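CMP-sialic acid transporter 1 (Zea mays, PDB 6I1R) probably carries CMP-sialic acid from the cytoplasm into the Golgi in exchange for CMP, and is captured here with CMP bound, facing outward. Local coordinates at residues B[8-13]-B[263-268]; B[72-77]-B[180-185]; B[90-95]-B[99-104]; B[114-117]-B[123-126]. The protein carries 5 engineered substitutions. All blocks are in the same frame, centred on the assembly; numbering follows the deposited sequence.

The four contacts are spread through a bundle of membrane helices, with centres 21 to 28 Å apart. Interaction 1 joins the first helix, 3-24, to helix 259-279, the last but one, and the other three lie within the span it encloses. Interaction 2 brings the start of helix 76-92 to the end of helix 160-186, and its span includes interactions 3 and 4. These two are short-range corners in series: 90-95 with 99-104 first, then 114-117 with 123-126. Interactions 2 and 3, about 17 Å apart at their nearest atoms, share helix 76-92, so a helix that lines the CMP pocket is packed at both its ends. Interactions 2 and 4 touch directly, E181 against F116.

Interaction 1 of 4, residues B[8-13]-B[263-268]; sequences ALLTIL and VYSTSM
T11 on helix 3-24 and S265 on helix 259-279 are the point of closest backbone approach, with CA atoms 4.9 Å apart. The short segment axes come within 8.1 Å of each other and cross at -34°, with their N-to-C directions roughly alike. The small side chains of T11 and S265 at the crossing are consistent with so close an approach.

The polar part centres on two hydroxyls. T11 OG1 lies 3.2 Å from S265 O, but its proton has a second candidate acceptor, A7 O one turn earlier on its own helix, so the bond across the helices cannot be taken as certain. S265 OG turns back to V261 O within its own helix and also lies within hydrogen-bonding reach of A7 O. A7 O is thus approached by a hydroxyl from each helix.

The apolar contacts lie beside this pair: L10 CD2 is 3.9 Å from S265 CB. The two branches of T11 divide the work: with OG1 beside the backbone N (chi1 -58°), CG2 is swung the other way and rests 3.9 Å from M268 CB. From there the M268 chain bends at chi2 and leads away from helix 3-24.

Helix 3-24 keeps A8, L9 and I12 on the surface, while L10 is buried and packs on T246 and L253 of helix 234-256, its side chain about 12 Å from the bound CMP. On other sides of helix 259-279, Y264 and S267 lean on helix 126-143. M268 continues onto C296 and L300, so the first helix is joined through helix 259-279 to helix 287-304.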
# COMPACT_ATOMS: atom_id res chain seq x y z
N ALA B 8 30.59 -1.94 5.03
CA ALA B 8 30.40 -2.37 3.64
C ALA B 8 29.29 -3.42 3.57
O ALA B 8 28.45 -3.38 2.66
CB ALA B 8 31.70 -2.90 3.08
N LEU B 9 29.28 -4.34 4.53
CA LEU B 9 28.28 -5.41 4.59
C LEU B 9 26.90 -4.80 4.87
O LEU B 9 25.90 -5.24 4.30
CB LEU B 9 28.68 -6.42 5.67
CG LEU B 9 27.75 -7.62 5.83
CD1 LEU B 9 27.66 -8.43 4.54
CD2 LEU B 9 28.21 -8.51 6.98
N LEU B 10 26.85 -3.80 5.75
CA LEU B 10 25.59 -3.10 6.03
C LEU B 10 25.07 -2.44 4.75
O LEU B 10 23.88 -2.48 4.48
CB LEU B 10 25.83 -2.06 7.13
CG LEU B 10 24.61 -1.21 7.51
CD1 LEU B 10 23.43 -2.08 7.91
CD2 LEU B 10 24.96 -0.24 8.64
N THR B 11 25.97 -1.86 3.96
CA THR B 11 25.60 -1.26 2.68
C THR B 11 25.00 -2.33 1.76
O THR B 11 23.92 -2.14 1.20
CB THR B 11 26.79 -0.56 2.02
OG1 THR B 11 27.27 0.44 2.92
CG2 THR B 11 26.46 0.08 0.69
N ILE B 12 25.69 -3.47 1.64
CA ILE B 12 25.21 -4.56 0.79
C ILE B 12 23.82 -4.99 1.27
O ILE B 12 22.91 -5.14 0.45
CB ILE B 12 26.21 -5.74 0.78
CG1 ILE B 12 27.51 -5.38 0.06
CG2 ILE B 12 25.58 -6.99 0.20
CD1 ILE B 12 27.34 -5.00 -1.40
N LEU B 13 23.64 -5.18 2.58
CA LEU B 13 22.39 -5.74 3.10
C LEU B 13 21.30 -4.67 3.21
O LEU B 13 20.13 -5.00 3.08
CB LEU B 13 22.65 -6.42 4.45
CG LEU B 13 23.42 -7.74 4.39
CD1 LEU B 13 23.63 -8.31 5.78
CD2 LEU B 13 22.71 -8.76 3.51
N VAL B 263 25.52 6.33 8.71
CA VAL B 263 24.79 7.13 7.72
C VAL B 263 25.55 7.15 6.38
O VAL B 263 24.93 7.40 5.35
CB VAL B 263 24.49 8.56 8.21
CG1 VAL B 263 23.56 8.56 9.41
CG2 VAL B 263 25.74 9.37 8.50
N TYR B 264 26.86 6.89 6.38
CA TYR B 264 27.57 6.72 5.10
C TYR B 264 27.16 5.37 4.48
O TYR B 264 26.96 5.30 3.27
CB TYR B 264 29.08 6.85 5.28
CG TYR B 264 29.62 8.23 5.00
CD1 TYR B 264 29.98 8.62 3.72
CD2 TYR B 264 29.77 9.16 6.02
CE1 TYR B 264 30.47 9.89 3.46
CE2 TYR B 264 30.26 10.43 5.78
CZ TYR B 264 30.61 10.80 4.49
OH TYR B 264 31.09 12.06 4.25
N SER B 265 27.00 4.33 5.30
CA SER B 265 26.58 3.01 4.81
C SER B 265 25.16 3.09 4.22
O SER B 265 24.91 2.60 3.12
CB SER B 265 26.65 1.97 5.90
OG SER B 265 27.97 1.84 6.39
N THR B 266 24.26 3.71 4.98
CA THR B 266 22.85 3.87 4.60
C THR B 266 22.73 4.66 3.29
O THR B 266 21.94 4.32 2.41
CB THR B 266 22.05 4.58 5.70
OG1 THR B 266 22.74 4.43 6.94
CG2 THR B 266 20.64 4.06 5.85
N SER B 267 23.51 5.73 3.20
CA SER B 267 23.49 6.61 2.03
C SER B 267 23.97 5.86 0.79
O SER B 267 23.33 5.91 -0.26
CB SER B 267 24.31 7.85 2.27
OG SER B 267 23.75 8.64 3.32
N MET B 268 25.09 5.14 0.92
CA MET B 268 25.68 4.41 -0.20
C MET B 268 24.79 3.23 -0.60
O MET B 268 24.84 2.78 -1.75
CB MET B 268 27.08 3.88 0.16
CG MET B 268 28.10 4.97 0.43
SD MET B 268 28.25 6.16 -0.92
CE MET B 268 28.84 7.59 -0.02

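Interaction 2 of 4, residues B[72-77]-B[180-185]; sequences VRLYVV and TEYLMK
The backbones of 72-77 and 180-185 stay well apart, the nearest CA atoms being those of Y75 and L183 at 7.3 Å, and side chains fill the interval. L183 does most of that work, pointing toward the other segment with its two methyls split between two neighbours. CD1 sits over one face of the Y75 ring in a CH-pi contact, 4.2 Å from the centroid and 27° off the ring normal. The same methyl packs against L74 O. CD2 goes to the other neighbour, lying 3.7 Å from L74 CB. The Y75 and L183 side chains run antiparallel, side by side: with its CG beside the backbone N (chi1 -71°), the tyrosine lays its ring alongside the leucine.

Segment 72-77 contains a 3-10 turn, 73-75, leading into helix 76-92, a membrane helix of this drug/metabolite transporter (DMT) clan bundle. Further along, the same helix supplies S79, Y82, L83 and N86 to the CMP pocket, and the Y75 side chain is about 11 Å from the nucleotide.

Y182 closes the margin obliquely, its OH 4.2 Å from L74 CD2. Around the contact, Y75 also packs on Q194 and Q197 of helix 191-216, and L74 extends along helix 160-186 to Y179 and K186. On the far side of that helix, E181 OE1 accepts from N259 N, and K185 NZ gives a hydrogen bond to K255 O.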
# COMPACT_ATOMS: atom_id res chain seq x y z
N VAL B 72 19.68 0.09 33.22
CA VAL B 72 18.82 -0.74 32.37
C VAL B 72 17.67 0.12 31.82
O VAL B 72 17.34 0.03 30.64
CB VAL B 72 18.27 -1.97 33.13
CG1 VAL B 72 17.24 -2.74 32.32
CG2 VAL B 72 19.39 -2.91 33.57
N ARG B 73 17.10 0.98 32.66
CA ARG B 73 15.92 1.79 32.30
C ARG B 73 16.23 2.74 31.14
O ARG B 73 15.30 3.22 30.49
CB ARG B 73 15.45 2.60 33.52
CG ARG B 73 16.37 3.76 33.86
CD ARG B 73 16.35 4.20 35.31
NE ARG B 73 15.49 5.32 35.62
CZ ARG B 73 14.84 5.50 36.77
NH1 ARG B 73 13.80 6.32 36.78
NH2 ARG B 73 15.20 4.88 37.88
N LEU B 74 17.50 3.05 30.90
CA LEU B 74 17.88 4.02 29.87
C LEU B 74 17.65 3.46 28.46
O LEU B 74 17.58 4.23 27.50
CB LEU B 74 19.34 4.44 30.06
CG LEU B 74 19.57 5.75 30.80
CD1 LEU B 74 18.98 5.70 32.20
CD2 LEU B 74 21.05 6.10 30.85
N TYR B 75 17.53 2.14 28.32
CA TYR B 75 17.32 1.52 27.01
C TYR B 75 15.87 1.72 26.53
O TYR B 75 15.54 1.33 25.41
CB TYR B 75 17.71 0.04 27.04
CG TYR B 75 19.20 -0.19 27.14
CD1 TYR B 75 19.84 -0.23 28.37
CD2 TYR B 75 19.97 -0.37 26.00
CE1 TYR B 75 21.20 -0.44 28.47
CE2 TYR B 75 21.34 -0.59 26.09
CZ TYR B 75 21.96 -0.62 27.32
OH TYR B 75 23.30 -0.83 27.42
N VAL B 76 15.02 2.32 27.36
CA VAL B 76 13.64 2.63 26.97
C VAL B 76 13.66 3.77 25.94
O VAL B 76 12.90 3.75 24.97
CB VAL B 76 12.76 3.00 28.18
CG1 VAL B 76 11.31 3.25 27.77
CG2 VAL B 76 12.80 1.95 29.28
N VAL B 77 14.56 4.73 26.15
CA VAL B 77 14.50 6.04 25.48
C VAL B 77 14.42 5.85 23.96
O VAL B 77 13.50 6.38 23.34
CB VAL B 77 15.68 6.94 25.90
CG1 VAL B 77 15.76 8.20 25.06
CG2 VAL B 77 15.61 7.29 27.38
N THR B 180 21.42 5.91 21.06
CA THR B 180 21.80 4.50 21.08
C THR B 180 23.32 4.38 21.23
O THR B 180 23.80 3.67 22.12
CB THR B 180 21.29 3.77 19.82
OG1 THR B 180 19.87 3.91 19.79
CG2 THR B 180 21.66 2.31 19.79
N GLU B 181 24.07 5.10 20.39
CA GLU B 181 25.54 5.11 20.46
C GLU B 181 25.98 5.46 21.89
O GLU B 181 26.88 4.82 22.44
CB GLU B 181 26.12 6.11 19.46
CG GLU B 181 27.64 6.19 19.51
CD GLU B 181 28.31 6.75 18.27
OE1 GLU B 181 27.58 7.18 17.35
OE2 GLU B 181 29.55 6.75 18.21
N TYR B 182 25.35 6.48 22.46
CA TYR B 182 25.63 6.87 23.84
C TYR B 182 25.51 5.63 24.75
O TYR B 182 26.44 5.33 25.49
CB TYR B 182 24.71 8.01 24.28
CG TYR B 182 24.58 8.19 25.77
CD1 TYR B 182 25.64 8.65 26.54
CD2 TYR B 182 23.39 7.90 26.42
CE1 TYR B 182 25.52 8.82 27.91
CE2 TYR B 182 23.25 8.06 27.79
CZ TYR B 182 24.33 8.52 28.54
OH TYR B 182 24.21 8.68 29.89
N LEU B 183 24.40 4.92 24.65
CA LEU B 183 24.13 3.77 25.52
C LEU B 183 25.21 2.69 25.35
O LEU B 183 25.73 2.18 26.34
CB LEU B 183 22.74 3.19 25.23
CG LEU B 183 21.55 4.05 25.66
CD1 LEU B 183 20.24 3.33 25.38
CD2 LEU B 183 21.64 4.42 27.14
N MET B 184 25.55 2.35 24.11
CA MET B 184 26.54 1.29 23.86
C MET B 184 27.89 1.70 24.47
O MET B 184 28.55 0.90 25.14
CB MET B 184 26.75 1.02 22.37
CG MET B 184 25.47 0.87 21.56
SD MET B 184 24.21 -0.15 22.36
CE MET B 184 24.82 -1.79 21.96
N LYS B 185 28.28 2.95 24.25
CA LYS B 185 29.64 3.41 24.57
C LYS B 185 29.73 3.90 26.02
O LYS B 185 30.84 4.09 26.52
CB LYS B 185 30.07 4.53 23.61
CG LYS B 185 30.53 4.05 22.23
CD LYS B 185 30.75 5.17 21.25
CE LYS B 185 30.92 4.69 19.82
NZ LYS B 185 32.29 4.21 19.55

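Interaction 3 of 4, residues B[90-95]-B[99-104]; sequences FATLTY and STYQIM
L93 lays its CD2 methyl on the ring of Y101, and this is the heart of the contact. The leucine comes in over one face, crossing the tyrosine at a slant. Its CD2 is 3.5 Å from Y101 CD2, while CG stands 4.2 Å above the ring plane and is displaced toward the rim. Y101 meets it because its CG is anti to the backbone N (chi1 159°), which projects the ring toward the end of the preceding helix.

T92 addresses a different neighbour. Its CG2 methyl reaches the CE methyl of M104 tip to tip at 4.0 Å, the methionine chain being bent at chi3 to bring CE round. The same T92 methyl lies obliquely by the Y101 ring, 4.3 Å from CD1, so T92 touches both Y101 and M104. The hydroxyl of T92 takes no part, being bonded back to V88 O.

Where the chain leaves helix 76-92, T94 OG1 donates to A91 O at 2.7 Å, in the carbonyl plane, and that carbonyl also accepts from T94 N. On the other side of the corner, S99 OG and T100 OG1 both bond D97 OD1.

The whole is a tight corner between two consecutive membrane helices. Helix 160-186 packs against one flank through L165, I103 packs on T140 and Q143 of helix 126-143, and the second subunit completes the surroundings: T94 OG1 accepts from G222 N of that subunit, whose L221 packs on F90, T94 and Y95.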
# COMPACT_ATOMS: atom_id res chain seq x y z
N PHE B 90 3.98 9.56 10.14
CA PHE B 90 2.61 9.40 9.64
C PHE B 90 1.96 10.78 9.48
O PHE B 90 1.30 11.03 8.47
CB PHE B 90 1.76 8.53 10.57
CG PHE B 90 0.32 8.44 10.15
CD1 PHE B 90 -0.03 7.85 8.94
CD2 PHE B 90 -0.70 8.95 10.94
CE1 PHE B 90 -1.35 7.77 8.54
CE2 PHE B 90 -2.02 8.88 10.54
CZ PHE B 90 -2.35 8.29 9.34
N ALA B 91 2.15 11.65 10.47
CA ALA B 91 1.59 12.99 10.42
C ALA B 91 2.07 13.72 9.16
O ALA B 91 1.26 14.29 8.42
CB ALA B 91 1.94 13.76 11.68
N THR B 92 3.38 13.66 8.90
CA THR B 92 4.00 14.37 7.77
C THR B 92 3.29 14.00 6.46
O THR B 92 2.82 14.88 5.73
CB THR B 92 5.50 14.04 7.66
OG1 THR B 92 6.08 14.09 8.97
CG2 THR B 92 6.24 14.99 6.75
N LEU B 93 3.20 12.70 6.19
CA LEU B 93 2.68 12.17 4.92
C LEU B 93 1.25 12.67 4.65
O LEU B 93 0.77 12.52 3.52
CB LEU B 93 2.71 10.64 4.97
CG LEU B 93 4.10 10.00 4.86
CD1 LEU B 93 4.09 8.58 5.38
CD2 LEU B 93 4.62 10.04 3.43
N THR B 94 0.56 13.25 5.64
CA THR B 94 -0.78 13.81 5.40
C THR B 94 -0.67 15.26 4.91
O THR B 94 -1.70 15.89 4.69
CB THR B 94 -1.67 13.71 6.65
OG1 THR B 94 -1.24 14.67 7.61
CG2 THR B 94 -1.68 12.33 7.27
N TYR B 95 0.54 15.79 4.75
CA TYR B 95 0.73 17.10 4.11
C TYR B 95 1.56 16.96 2.83
O TYR B 95 1.41 17.79 1.93
CB TYR B 95 1.41 18.08 5.08
CG TYR B 95 0.62 18.40 6.32
CD1 TYR B 95 0.70 17.61 7.45
CD2 TYR B 95 -0.20 19.52 6.37
CE1 TYR B 95 -0.01 17.90 8.60
CE2 TYR B 95 -0.92 19.83 7.51
CZ TYR B 95 -0.83 19.02 8.63
OH TYR B 95 -1.53 19.31 9.76
N SER B 99 7.35 11.19 -2.03
CA SER B 99 8.61 11.60 -2.67
C SER B 99 9.21 12.80 -1.93
O SER B 99 10.39 12.78 -1.57
CB SER B 99 8.41 11.89 -4.14
OG SER B 99 7.33 12.78 -4.34
N THR B 100 8.40 13.83 -1.71
CA THR B 100 8.81 15.00 -0.93
C THR B 100 9.32 14.55 0.45
O THR B 100 10.32 15.06 0.94
CB THR B 100 7.66 16.01 -0.81
OG1 THR B 100 7.34 16.48 -2.12
CG2 THR B 100 7.99 17.19 0.09
N TYR B 101 8.61 13.60 1.05
CA TYR B 101 8.97 13.04 2.37
C TYR B 101 10.28 12.26 2.26
O TYR B 101 11.16 12.38 3.12
CB TYR B 101 7.80 12.21 2.91
CG TYR B 101 8.12 11.20 3.98
CD1 TYR B 101 8.39 11.58 5.29
CD2 TYR B 101 8.12 9.84 3.69
CE1 TYR B 101 8.67 10.64 6.27
CE2 TYR B 101 8.40 8.89 4.66
CZ TYR B 101 8.68 9.29 5.96
OH TYR B 101 8.96 8.34 6.89
N GLN B 102 10.43 11.47 1.20
CA GLN B 102 11.63 10.65 0.99
C GLN B 102 12.87 11.54 0.85
O GLN B 102 13.94 11.18 1.32
CB GLN B 102 11.47 9.76 -0.24
N ILE B 103 12.71 12.71 0.22
CA ILE B 103 13.86 13.57 -0.10
C ILE B 103 14.19 14.47 1.10
O ILE B 103 15.35 14.84 1.29
CB ILE B 103 13.62 14.36 -1.40
CG1 ILE B 103 14.93 14.75 -2.08
CG2 ILE B 103 12.72 15.57 -1.17
CD1 ILE B 103 14.81 14.98 -3.57
N MET B 104 13.18 14.83 1.90
CA MET B 104 13.43 15.53 3.17
C MET B 104 14.19 14.61 4.14
O MET B 104 14.78 15.08 5.10
CB MET B 104 12.12 15.97 3.83
CG MET B 104 11.51 17.22 3.22
SD MET B 104 10.15 17.89 4.22
CE MET B 104 9.02 16.49 4.24

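Interaction 4 of 4, residues B[114-117]-B[123-126]; sequences ILFR and KLSN
R117, near the end of helix 108-118, curls its side chain against K123 and L124 in the link to helix 126-143. This is a corner in which a short loop joins successive membrane helices. S125 takes the N-cap position of the second helix, its side chain capping a backbone N, while Q128 OE1 accepts from S125 N, a pairing of the kind found in a capping box. Backbone bonds join F116 to R122.

The apolar contact is modest. F116 and L124 point toward each other, and L124 CD1 approaches the ring obliquely, 4.4 Å from F116 CD2. I260 of helix 259-279 touches both. W129 of helix 126-143 packs on both R117 and L124.

The contact of the charged group is one of packing. Two bends, at chi2 (79°) and chi3 (80°), curl the R117 chain so that its guanidinium lies against the loop backbone. L124 CB is over one face of it, and K123 CA sits at its edge, near the plane. R117 also touches a crystal neighbour, which may influence this pose. NH1 comes 3.1 Å from L124 N, but both are donors and form no bond. NH1 has a weak hydrogen bond to R122 O. The aliphatic part of K123 completes the fit, with CD 3.6 Å from R117 NH1; K123 NZ lies 4.8 Å from that NH1, not in contact, so these like charges probably repel mildly.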
# COMPACT_ATOMS: atom_id res chain seq x y z
N ILE B 114 25.06 17.14 13.60
CA ILE B 114 24.98 18.16 14.66
C ILE B 114 24.94 17.47 16.03
O ILE B 114 25.71 17.84 16.92
CB ILE B 114 23.77 19.09 14.44
CG1 ILE B 114 23.94 19.95 13.19
CG2 ILE B 114 23.51 19.94 15.68
CD1 ILE B 114 22.64 20.45 12.61
N LEU B 115 24.06 16.49 16.20
CA LEU B 115 23.88 15.83 17.51
C LEU B 115 25.13 15.01 17.87
O LEU B 115 25.43 14.84 19.05
CB LEU B 115 22.62 14.95 17.47
CG LEU B 115 21.30 15.69 17.64
CD1 LEU B 115 20.13 14.85 17.16
CD2 LEU B 115 21.09 16.12 19.08
N PHE B 116 25.84 14.50 16.87
CA PHE B 116 27.15 13.87 17.08
C PHE B 116 28.04 14.82 17.89
O PHE B 116 28.66 14.42 18.88
CB PHE B 116 27.81 13.53 15.74
CG PHE B 116 28.84 12.43 15.79
CD1 PHE B 116 28.48 11.14 16.11
CD2 PHE B 116 30.17 12.69 15.49
CE1 PHE B 116 29.43 10.13 16.15
CE2 PHE B 116 31.12 11.68 15.52
CZ PHE B 116 30.75 10.40 15.85
N ARG B 117 28.07 16.08 17.46
CA ARG B 117 28.84 17.13 18.14
C ARG B 117 28.19 17.47 19.48
O ARG B 117 28.89 17.56 20.49
CB ARG B 117 28.92 18.37 17.25
CG ARG B 117 29.48 19.61 17.95
CD ARG B 117 30.99 19.56 18.04
NE ARG B 117 31.57 19.97 16.78
CZ ARG B 117 32.86 20.20 16.56
NH1 ARG B 117 33.77 19.32 16.92
NH2 ARG B 117 33.22 21.33 15.99
N LYS B 123 34.51 15.36 17.93
CA LYS B 123 35.17 16.44 17.19
C LYS B 123 35.14 16.14 15.69
O LYS B 123 35.45 15.03 15.25
CB LYS B 123 36.62 16.63 17.64
CG LYS B 123 36.84 17.14 19.06
CD LYS B 123 35.67 17.90 19.67
CE LYS B 123 36.00 18.52 21.01
NZ LYS B 123 34.80 19.12 21.65
N LEU B 124 34.80 17.17 14.91
CA LEU B 124 34.77 17.11 13.45
C LEU B 124 35.59 18.28 12.89
O LEU B 124 35.40 19.43 13.29
CB LEU B 124 33.31 17.22 12.98
CG LEU B 124 32.46 15.96 13.17
CD1 LEU B 124 30.98 16.31 13.11
CD2 LEU B 124 32.80 14.91 12.13
N SER B 125 36.48 17.98 11.95
CA SER B 125 37.19 19.02 11.21
C SER B 125 36.19 19.78 10.33
O SER B 125 35.01 19.42 10.26
CB SER B 125 38.31 18.43 10.40
OG SER B 125 37.88 17.30 9.66
N ASN B 126 36.66 20.85 9.68
CA ASN B 126 35.82 21.60 8.74
C ASN B 126 35.66 20.78 7.45
O ASN B 126 34.57 20.74 6.88
CB ASN B 126 36.39 23.00 8.45
CG ASN B 126 36.12 24.00 9.55
OD1 ASN B 126 35.11 23.92 10.24
ND2 ASN B 126 37.02 24.96 9.71